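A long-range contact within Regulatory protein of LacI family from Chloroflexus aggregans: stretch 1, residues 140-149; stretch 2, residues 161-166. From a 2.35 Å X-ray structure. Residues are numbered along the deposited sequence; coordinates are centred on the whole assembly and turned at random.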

# COMPACT_ATOMS: atom_id res chain seq x y z
N GLY A 140 0.24 20.04 -5.16
CA GLY A 140 0.66 20.79 -3.99
C GLY A 140 0.01 22.16 -3.94
O GLY A 140 -0.47 22.59 -2.89
N ASN A 141 -0.01 22.85 -5.08
CA ASN A 141 -0.62 24.17 -5.12
C ASN A 141 -2.11 24.10 -4.89
O ASN A 141 -2.68 24.98 -4.25
CB ASN A 141 -0.33 24.85 -6.45
CG ASN A 141 1.14 25.06 -6.68
OD1 ASN A 141 1.89 25.29 -5.74
ND2 ASN A 141 1.56 25.00 -7.94
N ASP A 142 -2.76 23.06 -5.40
CA ASP A 142 -4.20 22.93 -5.20
C ASP A 142 -4.50 22.80 -3.72
O ASP A 142 -5.35 23.51 -3.17
CB ASP A 142 -4.76 21.71 -5.93
CG ASP A 142 -5.02 21.97 -7.39
OD1 ASP A 142 -4.09 21.77 -8.21
OD2 ASP A 142 -6.14 22.38 -7.73
N ARG A 143 -3.79 21.89 -3.07
CA ARG A 143 -3.99 21.65 -1.65
C ARG A 143 -3.60 22.86 -0.80
O ARG A 143 -4.28 23.18 0.17
CB ARG A 143 -3.20 20.41 -1.23
CG ARG A 143 -3.73 19.15 -1.90
CD ARG A 143 -2.92 17.92 -1.52
NE ARG A 143 -3.41 16.74 -2.20
CZ ARG A 143 -2.85 15.54 -2.11
NH1 ARG A 143 -1.76 15.35 -1.37
NH2 ARG A 143 -3.37 14.53 -2.78
N LEU A 144 -2.53 23.54 -1.16
CA LEU A 144 -2.11 24.72 -0.42
C LEU A 144 -3.14 25.82 -0.56
O LEU A 144 -3.40 26.57 0.39
CB LEU A 144 -0.75 25.21 -0.93
CG LEU A 144 -0.25 26.51 -0.30
CD1 LEU A 144 -0.24 26.39 1.22
CD2 LEU A 144 1.14 26.82 -0.82
N GLN A 145 -3.75 25.91 -1.75
CA GLN A 145 -4.75 26.93 -2.03
C GLN A 145 -5.92 26.88 -1.06
O GLN A 145 -6.41 27.91 -0.60
CB GLN A 145 -5.25 26.77 -3.48
CG GLN A 145 -6.19 27.87 -3.98
CD GLN A 145 -5.61 29.27 -3.80
OE1 GLN A 145 -4.45 29.53 -4.15
NE2 GLN A 145 -6.43 30.17 -3.28
N GLY A 146 -6.37 25.67 -0.74
CA GLY A 146 -7.48 25.50 0.19
C GLY A 146 -7.18 26.09 1.55
O GLY A 146 -8.04 26.67 2.21
N TYR A 147 -5.93 25.94 1.98
CA TYR A 147 -5.45 26.47 3.24
C TYR A 147 -5.53 28.01 3.21
O TYR A 147 -6.11 28.63 4.11
CB TYR A 147 -4.00 26.01 3.47
CG TYR A 147 -3.26 26.74 4.57
CD1 TYR A 147 -3.38 26.34 5.89
CD2 TYR A 147 -2.42 27.81 4.28
CE1 TYR A 147 -2.68 27.00 6.91
CE2 TYR A 147 -1.72 28.47 5.27
CZ TYR A 147 -1.85 28.06 6.59
OH TYR A 147 -1.14 28.70 7.57
N LEU A 148 -4.95 28.61 2.18
CA LEU A 148 -4.95 30.05 2.03
C LEU A 148 -6.37 30.60 2.04
O LEU A 148 -6.65 31.60 2.71
CB LEU A 148 -4.25 30.45 0.72
CG LEU A 148 -2.80 29.98 0.61
CD1 LEU A 148 -2.25 30.36 -0.75
CD2 LEU A 148 -1.97 30.59 1.73
N GLU A 149 -7.27 29.94 1.32
CA GLU A 149 -8.66 30.38 1.27
C GLU A 149 -9.35 30.34 2.62
O GLU A 149 -10.04 31.28 3.00
CB GLU A 149 -9.45 29.52 0.28
CG GLU A 149 -9.42 30.02 -1.14
CD GLU A 149 -9.97 29.01 -2.14
OE1 GLU A 149 -11.02 28.38 -1.85
OE2 GLU A 149 -9.35 28.86 -3.22
N GLY A 161 6.28 32.28 7.79
CA GLY A 161 7.01 31.40 8.68
C GLY A 161 6.23 30.13 8.98
O GLY A 161 6.80 29.16 9.46
N TYR A 162 4.93 30.15 8.69
CA TYR A 162 4.06 28.99 8.92
C TYR A 162 3.81 28.16 7.67
O TYR A 162 3.04 27.20 7.70
CB TYR A 162 2.70 29.44 9.44
CG TYR A 162 2.64 29.75 10.91
CD1 TYR A 162 1.42 30.08 11.50
CD2 TYR A 162 3.78 29.69 11.71
CE1 TYR A 162 1.33 30.36 12.86
CE2 TYR A 162 3.71 29.96 13.08
CZ TYR A 162 2.47 30.29 13.65
OH TYR A 162 2.35 30.52 14.98
N ILE A 163 4.42 28.54 6.55
CA ILE A 163 4.24 27.80 5.31
C ILE A 163 5.60 27.25 4.92
O ILE A 163 6.42 27.96 4.37
CB ILE A 163 3.70 28.71 4.19
CG1 ILE A 163 2.35 29.28 4.62
CG2 ILE A 163 3.54 27.92 2.90
CD1 ILE A 163 1.75 30.23 3.61
N LEU A 164 5.82 25.98 5.22
CA LEU A 164 7.10 25.36 4.91
C LEU A 164 6.95 24.39 3.74
O LEU A 164 6.12 23.49 3.77
CB LEU A 164 7.63 24.63 6.16
CG LEU A 164 7.56 25.46 7.46
CD1 LEU A 164 8.13 24.65 8.60
CD2 LEU A 164 8.33 26.76 7.31
N ARG A 165 7.75 24.59 2.70
CA ARG A 165 7.69 23.76 1.50
C ARG A 165 8.85 22.78 1.43
O ARG A 165 9.99 23.13 1.71
CB ARG A 165 7.71 24.65 0.27
CG ARG A 165 6.53 25.58 0.14
CD ARG A 165 6.80 26.55 -0.99
NE ARG A 165 5.69 27.44 -1.29
CZ ARG A 165 4.63 27.09 -2.02
NH1 ARG A 165 4.54 25.87 -2.52
NH2 ARG A 165 3.69 27.99 -2.26
N GLY A 166 8.55 21.55 1.02
CA GLY A 166 9.57 20.53 0.92
C GLY A 166 9.00 19.20 0.44
O GLY A 166 7.81 19.10 0.12
O HOH W 1 3.04 23.57 -4.20
O HOH W 2 2.11 27.69 -4.47

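A helix that packs against a strand usually does so through side chains alone, because its backbone groups are largely engaged within the helix, and the separation of the two axes is too great for the main chains to touch. The pairing of residues 140-149 with residues 161-166 is a compact example. The first stretch is helical throughout, part of a longer helix, and its amides from L144 onward bond back into the helix, as in L144 N to G140 O at 2.9 Å and E149 N to Q145 O at 2.9 Å. The second leaves a 3-10 segment and becomes a strand at 163-165. Helix and strand run nearly antiparallel, at 174°, with their axes approaching to 11.9 Å; in the backbone register, L144 CA lies nearest I163 CA, at 9.1 Å. No direct hydrogen bond crosses this gap. Side chains fill it instead, burying 237 Å² summed over both sides.

I163 gives up the most surface to its partner stretch, and it shows how a strand residue can serve several positions on one helix. Its CA-to-CB bond points toward the helix, and its branched side chain, with chi1 in m and chi2 in t, reaches three residues. I163 CG2 lies 4.4 Å from L144 CD1, I163 CG1 lies 4.2 Å from Y147 CE2, and I163 CD1 lies 4.2 Å from L148 CD2. These are ordinary van der Waals separations between apolar groups, and I163 CG1 approaches the tyrosine ring obliquely. Y147, like L144, directs its CA-to-CB bond toward the strand; that of L148 points sideways, and the end of its side chain comes nearer. Y147 also extends past the isoleucine, so that its OH lies 4.3 Å from Y162 CB. The Y162 ring leads away from the helix, leaving the base of that side chain to make the contact.

L144 is the second pillar, nearly equal to I163 in covered area. With chi1 in t and chi2 in p, both its methyls lie near I163 CG2, and L144 CD2 also lies 3.2 Å from R165 NH2. The latter is a close approach of a methyl to a charged group, oblique to the guanidinium, and offers no hydrogen bond.

The polar partners of R165 in this contact are waters. Its CA-to-CB bond points sideways, but an extended chain, t at both chi2 and chi3, carries the guanidinium to the helix. There N141 OD1 lies near the guanidinium plane but 4.2 Å from R165 NH1, too far for a direct bond. Water closes the distance. Water 2 donates to N141 OD1 at 2.7 Å and accepts from R165 NH2 at 2.7 Å; water 1, 2.6 Å from N141 OD1, is placed to donate to it, though it has more acceptors in reach than protons, and accepts a weak bond from R165 NH1 at 3.2 Å. The general lesson is that in a helix-strand contact apolar side chains can make the direct contacts while waters link the polar ends of an arginine and an asparagine that do not touch.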